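Local coordinates for venom allergen-like (VAL) 4 protein (Schistosoma mansoni, PDB 4P27) that binds lipids as a probably secreted SCP/TAPS (CAP) protein of the blood fluke, although it lacks the prototypical CAP sequence motifs, at residues A[29-34]-A[148-153]; A[115-120]-A[142-147]. One frame throughout, in Å; residues are numbered along the deposited sequence.

From the N terminus, helix 6-22 runs into the loop that carries 29-34. The chain then passes through the remaining helices and the strands of the CAP fold before 148-153 returns to close that long loop as interaction 1. Interaction 2 is nested inside it: 115-120, just past helix 110-115, meets 142-147 after the chain has run out and back through strands 122-130 and 133-141. Since 148-153 follows directly on 142-147, the C-terminal tail first covers Trp117 and then bridges to 29-34. The two contacts also touch, with Pro149 CA packed on Trp117, and the N-linked sugar on Asn118 reaches Glu151 of interaction 1.

Interaction 1 (A[29-34]-A[148-153]); sequences GQPPAK and RPYEAK. With NAG (2-acetamido-2-deoxy-beta-D-glucopyranose), chain B.
A single beta bridge, Ala33 with Ala152, joins the loop after helix 6-22 to the C-terminal tail of this CAP protein. Two backbone bonds make it: Lys34 N gives to Glu151 O at 2.8 Å, close to straight at 168°, and Lys153 N gives to Pro32 O at 3.0 Å, more bent. Pro32 O also receives a CA-H contact from Ala152.

Tyr150 carries the side-chain half. Its chi1 of 56° sets CG between the backbone N and the carbonyl carbon, and the ring passes beneath Ala33, whose CB sits over one face, 3.6 Å from the centroid, in a CH-pi contact. The hydroxyl donates to Pro31 O at 2.7 Å, with a C=O...donor angle of 161°, and accepts from a water that also donates to Gln30 OE1. The phenol is thus gripped both directly and through water.

On the other side of the bridge, the extended Lys153 chain crosses the Pro32 ring at about a right angle, CG to CG 3.9 Å, and its NZ goes on to Lys23 O. Lys34 and Glu151 run alongside each other in the same direction, but Lys34 NZ stays 4.2 Å from Glu151 OE1, beyond a salt bridge.

Phe100 meets the Tyr150 ring and touches Pro31, while Ala33 is backbone-bonded to Val22 at the end of helix 6-22, with strand 98-99 beside Pro149.

Interaction 2 (A[115-120]-A[142-147]); sequences MVWNTT and PGDSED. With NAG (2-acetamido-2-deoxy-beta-D-glucopyranose), chain B.
Trp117 supplies most of the surface that 115-120 buries against 142-147. Its CG is anti to the backbone N (chi1 -165°), and the indole lies under the passing chain. Asp144 CB stands over the six-membered ring, 3.5 Å from its centroid and 23° off the normal, a CH-pi contact; the carboxylate plane is turned 72° from the ring. Ser145 N covers the same face farther out, and Ser145 OG is 3.4 Å from Trp117 CH2. At the edge, in the ring plane, Asp147 O approaches Trp117 CZ3 at 3.4 Å. At the other end, Pro142, which follows a cis peptide, sets its CD against Thr119 O at 3.3 Å.

Among the polar contacts, Thr120 OG1 donates to Pro142 O at 3.1 Å, close to the direction of that C=O bond. Within 142-147, Asp147 N donates to Ser145 OG at 3.2 Å. Lys113 NZ binds Asp147 O, and Gln114 OE1 takes the N-H of Asp144.

Asn118 ND2 is joined covalently to the sugar C1, and its OD1 lies over the indole face opposite Asp144. Ser145 to Asp147 form an ST turn, part of a loop packed over a tryptophan beside an N-glycosylation site.

Interaction 1 (A[29-34]-A[148-153])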
loop_
_atom_site.group_PDB
_atom_site.type_symbol
_atom_site.label_atom_id
_atom_site.label_comp_id
_atom_site.label_asym_id
_atom_site.label_seq_id
_atom_site.Cartn_x
_atom_site.Cartn_y
_atom_site.Cartn_z
ATOM N N GLY A 29 -8.369 -4.535 -16.213
ATOM C CA GLY A 29 -8.061 -3.355 -17.046
ATOM C C GLY A 29 -6.632 -2.882 -16.772
ATOM O O GLY A 29 -6.256 -1.817 -17.188
ATOM N N GLN A 30 -5.819 -3.641 -16.049
ATOM C CA GLN A 30 -4.454 -3.103 -15.760
ATOM C C GLN A 30 -3.485 -4.033 -16.437
ATOM O O GLN A 30 -3.647 -5.206 -16.266
ATOM C CB GLN A 30 -4.164 -3.093 -14.216
ATOM C CG GLN A 30 -4.903 -2.012 -13.397
ATOM C CD GLN A 30 -4.677 -0.609 -13.940
ATOM O OE1 GLN A 30 -3.632 -0.299 -14.489
ATOM N NE2 GLN A 30 -5.658 0.262 -13.741
ATOM N N PRO A 31 -2.424 -3.527 -17.121
ATOM C CA PRO A 31 -1.458 -4.474 -17.705
ATOM C C PRO A 31 -0.772 -5.313 -16.633
ATOM O O PRO A 31 -0.594 -4.839 -15.527
ATOM C CB PRO A 31 -0.453 -3.565 -18.424
ATOM C CG PRO A 31 -0.440 -2.292 -17.607
ATOM C CD PRO A 31 -1.927 -2.131 -17.206
ATOM N N PRO A 32 -0.385 -6.565 -16.958
ATOM C CA PRO A 32 0.241 -7.355 -15.907
ATOM C C PRO A 32 1.662 -6.893 -15.671
ATOM O O PRO A 32 2.312 -6.450 -16.591
ATOM C CB PRO A 32 0.285 -8.815 -16.515
ATOM C CG PRO A 32 0.245 -8.602 -17.996
ATOM C CD PRO A 32 -0.723 -7.400 -18.153
ATOM N N ALA A 33 2.173 -7.117 -14.478
ATOM C CA ALA A 33 3.488 -6.701 -14.150
ATOM C C ALA A 33 4.525 -7.769 -14.478
ATOM O O ALA A 33 4.292 -8.995 -14.219
ATOM C CB ALA A 33 3.518 -6.425 -12.671
ATOM N N LYS A 34 5.672 -7.340 -15.002
ATOM C CA LYS A 34 6.735 -8.256 -15.330
ATOM C C LYS A 34 7.446 -8.808 -14.083
ATOM O O LYS A 34 7.772 -10.004 -14.019
ATOM C CB LYS A 34 7.778 -7.593 -16.214
ATOM C CG LYS A 34 8.864 -8.545 -16.756
ATOM C CD LYS A 34 10.045 -7.724 -17.255
ATOM C CE LYS A 34 10.598 -8.199 -18.591
ATOM N NZ LYS A 34 12.029 -8.483 -18.339
ATOM N N ARG A 148 5.267 5.208 -13.136
ATOM C CA ARG A 148 4.436 4.004 -13.240
ATOM C C ARG A 148 4.945 3.019 -12.181
ATOM O O ARG A 148 6.163 2.964 -11.847
ATOM C CB ARG A 148 4.487 3.439 -14.682
ATOM C CG ARG A 148 3.763 4.335 -15.710
ATOM C CD ARG A 148 4.163 3.881 -17.130
ATOM N NE ARG A 148 3.465 4.704 -18.131
ATOM C CZ ARG A 148 4.007 5.859 -18.551
ATOM N NH1 ARG A 148 5.193 6.223 -18.109
ATOM N NH2 ARG A 148 3.404 6.611 -19.388
ATOM N N PRO A 149 4.049 2.188 -11.654
ATOM C CA PRO A 149 4.489 1.298 -10.538
ATOM C C PRO A 149 5.422 0.151 -10.860
ATOM O O PRO A 149 6.093 -0.374 -9.946
ATOM C CB PRO A 149 3.168 0.765 -9.983
ATOM C CG PRO A 149 2.173 0.885 -11.142
ATOM C CD PRO A 149 2.592 2.119 -11.907
ATOM N N TYR A 150 5.454 -0.271 -12.128
ATOM C CA TYR A 150 6.172 -1.466 -12.568
ATOM C C TYR A 150 6.374 -1.520 -14.122
ATOM O O TYR A 150 5.762 -0.762 -14.882
ATOM C CB TYR A 150 5.466 -2.755 -12.083
ATOM C CG TYR A 150 3.982 -2.867 -12.512
ATOM C CD1 TYR A 150 3.630 -3.260 -13.800
ATOM C CD2 TYR A 150 2.964 -2.592 -11.589
ATOM C CE1 TYR A 150 2.266 -3.331 -14.191
ATOM C CE2 TYR A 150 1.619 -2.691 -11.942
ATOM C CZ TYR A 150 1.273 -3.076 -13.256
ATOM O OH TYR A 150 -0.073 -3.080 -13.607
ATOM N N GLU A 151 7.135 -2.495 -14.586
ATOM C CA GLU A 151 7.245 -2.711 -16.048
ATOM C C GLU A 151 6.160 -3.689 -16.470
ATOM O O GLU A 151 6.021 -4.739 -15.831
ATOM C CB GLU A 151 8.487 -3.448 -16.322
ATOM C CG GLU A 151 9.774 -2.684 -16.304
ATOM C CD GLU A 151 10.884 -3.645 -16.752
ATOM O OE1 GLU A 151 10.571 -4.671 -17.409
ATOM O OE2 GLU A 151 12.055 -3.399 -16.421
ATOM N N ALA A 152 5.448 -3.382 -17.545
ATOM C CA ALA A 152 4.428 -4.305 -18.077
ATOM C C ALA A 152 5.064 -5.564 -18.747
ATOM O O ALA A 152 6.237 -5.559 -19.116
ATOM C CB ALA A 152 3.568 -3.560 -19.089
ATOM N N LYS A 153 4.296 -6.627 -18.890
ATOM C CA LYS A 153 4.708 -7.793 -19.687
ATOM C C LYS A 153 3.438 -8.151 -20.455
ATOM O O LYS A 153 2.352 -7.560 -20.204
ATOM C CB LYS A 153 5.208 -8.970 -18.829
ATOM C CG LYS A 153 4.009 -9.681 -18.138
ATOM C CD LYS A 153 4.427 -10.922 -17.330
ATOM C CE LYS A 153 3.192 -11.469 -16.599
ATOM N NZ LYS A 153 3.631 -12.508 -15.618
HETATM C C1 NAG B . 10.679 -1.467 -11.544
HETATM C C2 NAG B . 11.913 -2.251 -12.019
HETATM C C3 NAG B . 12.851 -1.427 -12.845
HETATM C C4 NAG B . 12.058 -0.767 -13.937
HETATM C C5 NAG B . 11.016 0.128 -13.303
HETATM C C6 NAG B . 10.340 0.920 -14.390
HETATM C C7 NAG B . 12.352 -3.892 -10.365
HETATM C C8 NAG B . 13.136 -4.284 -9.173
HETATM N N2 NAG B . 12.693 -2.777 -10.943
HETATM O O3 NAG B . 13.863 -2.271 -13.378
HETATM O O4 NAG B . 12.918 -0.009 -14.732
HETATM O O5 NAG B . 10.111 -0.671 -12.565
HETATM O O6 NAG B . 9.279 1.692 -13.885
HETATM O O7 NAG B . 11.449 -4.577 -10.735
HETATM O O HOH W 1 -1.427 -0.879 -12.799
#

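Interaction 2 (A[115-120]-A[142-147])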
loop_
_atom_site.group_PDB
_atom_site.type_symbol
_atom_site.label_atom_id
_atom_site.label_comp_id
_atom_site.label_asym_id
_atom_site.label_seq_id
_atom_site.Cartn_x
_atom_site.Cartn_y
_atom_site.Cartn_z
ATOM N N MET A 115 0.610 0.108 -3.448
ATOM C CA MET A 115 0.469 -1.357 -3.187
ATOM C C MET A 115 1.120 -2.188 -4.272
ATOM O O MET A 115 1.618 -3.231 -3.979
ATOM C CB MET A 115 -1.014 -1.787 -3.100
ATOM C CG MET A 115 -1.704 -1.261 -1.792
ATOM S SD MET A 115 -3.454 -1.799 -1.780
ATOM C CE MET A 115 -3.238 -3.471 -1.428
ATOM N N VAL A 116 1.149 -1.725 -5.524
ATOM C CA VAL A 116 1.758 -2.521 -6.595
ATOM C C VAL A 116 3.140 -1.990 -7.034
ATOM O O VAL A 116 3.636 -2.355 -8.075
ATOM C CB VAL A 116 0.843 -2.676 -7.838
ATOM C CG1 VAL A 116 -0.417 -3.519 -7.509
ATOM C CG2 VAL A 116 0.484 -1.324 -8.501
ATOM N N TRP A 117 3.783 -1.250 -6.140
ATOM C CA TRP A 117 5.026 -0.563 -6.459
ATOM C C TRP A 117 6.101 -1.584 -6.529
ATOM O O TRP A 117 6.365 -2.347 -5.561
ATOM C CB TRP A 117 5.351 0.566 -5.445
ATOM C CG TRP A 117 6.420 1.437 -6.047
ATOM C CD1 TRP A 117 7.786 1.383 -5.803
ATOM C CD2 TRP A 117 6.207 2.470 -7.010
ATOM N NE1 TRP A 117 8.450 2.345 -6.609
ATOM C CE2 TRP A 117 7.494 3.016 -7.351
ATOM C CE3 TRP A 117 5.048 2.982 -7.647
ATOM C CZ2 TRP A 117 7.648 4.062 -8.298
ATOM C CZ3 TRP A 117 5.215 4.059 -8.564
ATOM C CH2 TRP A 117 6.511 4.553 -8.858
ATOM N N ASN A 118 6.732 -1.670 -7.689
ATOM C CA ASN A 118 7.655 -2.821 -7.904
ATOM C C ASN A 118 8.939 -2.829 -7.054
ATOM O O ASN A 118 9.410 -3.913 -6.678
ATOM C CB ASN A 118 8.001 -2.966 -9.395
ATOM C CG ASN A 118 8.937 -1.862 -9.875
ATOM O OD1 ASN A 118 8.964 -0.723 -9.323
ATOM N ND2 ASN A 118 9.659 -2.156 -10.943
ATOM N N THR A 119 9.513 -1.663 -6.714
ATOM C CA THR A 119 10.779 -1.701 -5.897
ATOM C C THR A 119 10.531 -1.770 -4.392
ATOM O O THR A 119 11.449 -1.976 -3.608
ATOM C CB THR A 119 11.644 -0.441 -6.072
ATOM O OG1 THR A 119 10.831 0.716 -5.963
ATOM C CG2 THR A 119 12.309 -0.396 -7.549
ATOM N N THR A 120 9.284 -1.572 -3.958
ATOM C CA THR A 120 8.996 -1.679 -2.532
ATOM C C THR A 120 9.309 -3.094 -2.004
ATOM O O THR A 120 8.858 -4.095 -2.560
ATOM C CB THR A 120 7.489 -1.323 -2.257
ATOM O OG1 THR A 120 7.237 0.028 -2.673
ATOM C CG2 THR A 120 7.192 -1.528 -0.768
ATOM N N PRO A 142 11.255 0.921 -0.194
ATOM C CA PRO A 142 11.283 2.406 -0.361
ATOM C C PRO A 142 9.871 2.825 -0.668
ATOM O O PRO A 142 9.023 1.967 -0.971
ATOM C CB PRO A 142 12.172 2.655 -1.639
ATOM C CG PRO A 142 12.594 1.323 -2.099
ATOM C CD PRO A 142 12.112 0.201 -1.150
ATOM N N GLY A 143 9.585 4.112 -0.626
ATOM C CA GLY A 143 8.249 4.553 -1.066
ATOM C C GLY A 143 8.179 4.686 -2.584
ATOM O O GLY A 143 9.114 4.357 -3.276
ATOM N N ASP A 144 7.039 5.061 -3.083
ATOM C CA ASP A 144 6.854 5.187 -4.484
ATOM C C ASP A 144 7.214 6.592 -5.010
ATOM O O ASP A 144 7.612 7.453 -4.259
ATOM C CB ASP A 144 5.435 4.727 -4.850
ATOM C CG ASP A 144 4.352 5.587 -4.360
ATOM O OD1 ASP A 144 4.588 6.640 -3.750
ATOM O OD2 ASP A 144 3.186 5.157 -4.612
ATOM N N SER A 145 7.033 6.827 -6.304
ATOM C CA SER A 145 7.262 8.146 -6.879
ATOM C C SER A 145 6.061 8.415 -7.733
ATOM O O SER A 145 5.056 7.673 -7.701
ATOM C CB SER A 145 8.574 8.135 -7.695
ATOM O OG SER A 145 8.422 7.373 -8.858
ATOM N N GLU A 146 6.133 9.447 -8.535
ATOM C CA GLU A 146 5.075 9.761 -9.464
ATOM C C GLU A 146 5.112 8.896 -10.738
ATOM O O GLU A 146 4.189 8.935 -11.453
ATOM C CB GLU A 146 5.177 11.229 -9.939
ATOM C CG GLU A 146 6.440 11.563 -10.710
ATOM C CD GLU A 146 6.521 13.061 -11.036
ATOM O OE1 GLU A 146 5.480 13.790 -10.983
ATOM O OE2 GLU A 146 7.647 13.519 -11.319
ATOM N N ASP A 147 6.147 8.173 -11.013
ATOM C CA ASP A 147 6.169 7.175 -12.161
ATOM C C ASP A 147 5.153 6.069 -12.108
ATOM O O ASP A 147 4.292 6.001 -11.148
ATOM C CB ASP A 147 7.522 6.490 -12.207
ATOM C CG ASP A 147 8.654 7.524 -12.382
ATOM O OD1 ASP A 147 8.324 8.565 -12.932
ATOM O OD2 ASP A 147 9.794 7.364 -11.927
HETATM C C1 NAG B . 10.679 -1.467 -11.544
HETATM C C2 NAG B . 11.913 -2.251 -12.019
HETATM C C3 NAG B . 12.851 -1.427 -12.845
HETATM C C4 NAG B . 12.058 -0.767 -13.937
HETATM C C5 NAG B . 11.016 0.128 -13.303
HETATM C C6 NAG B . 10.340 0.920 -14.390
HETATM C C7 NAG B . 12.352 -3.892 -10.365
HETATM C C8 NAG B . 13.136 -4.284 -9.173
HETATM N N2 NAG B . 12.693 -2.777 -10.943
HETATM O O3 NAG B . 13.863 -2.271 -13.378
HETATM O O4 NAG B . 12.918 -0.009 -14.732
HETATM O O5 NAG B . 10.111 -0.671 -12.565
HETATM O O6 NAG B . 9.279 1.692 -13.885
HETATM O O7 NAG B . 11.449 -4.577 -10.735
#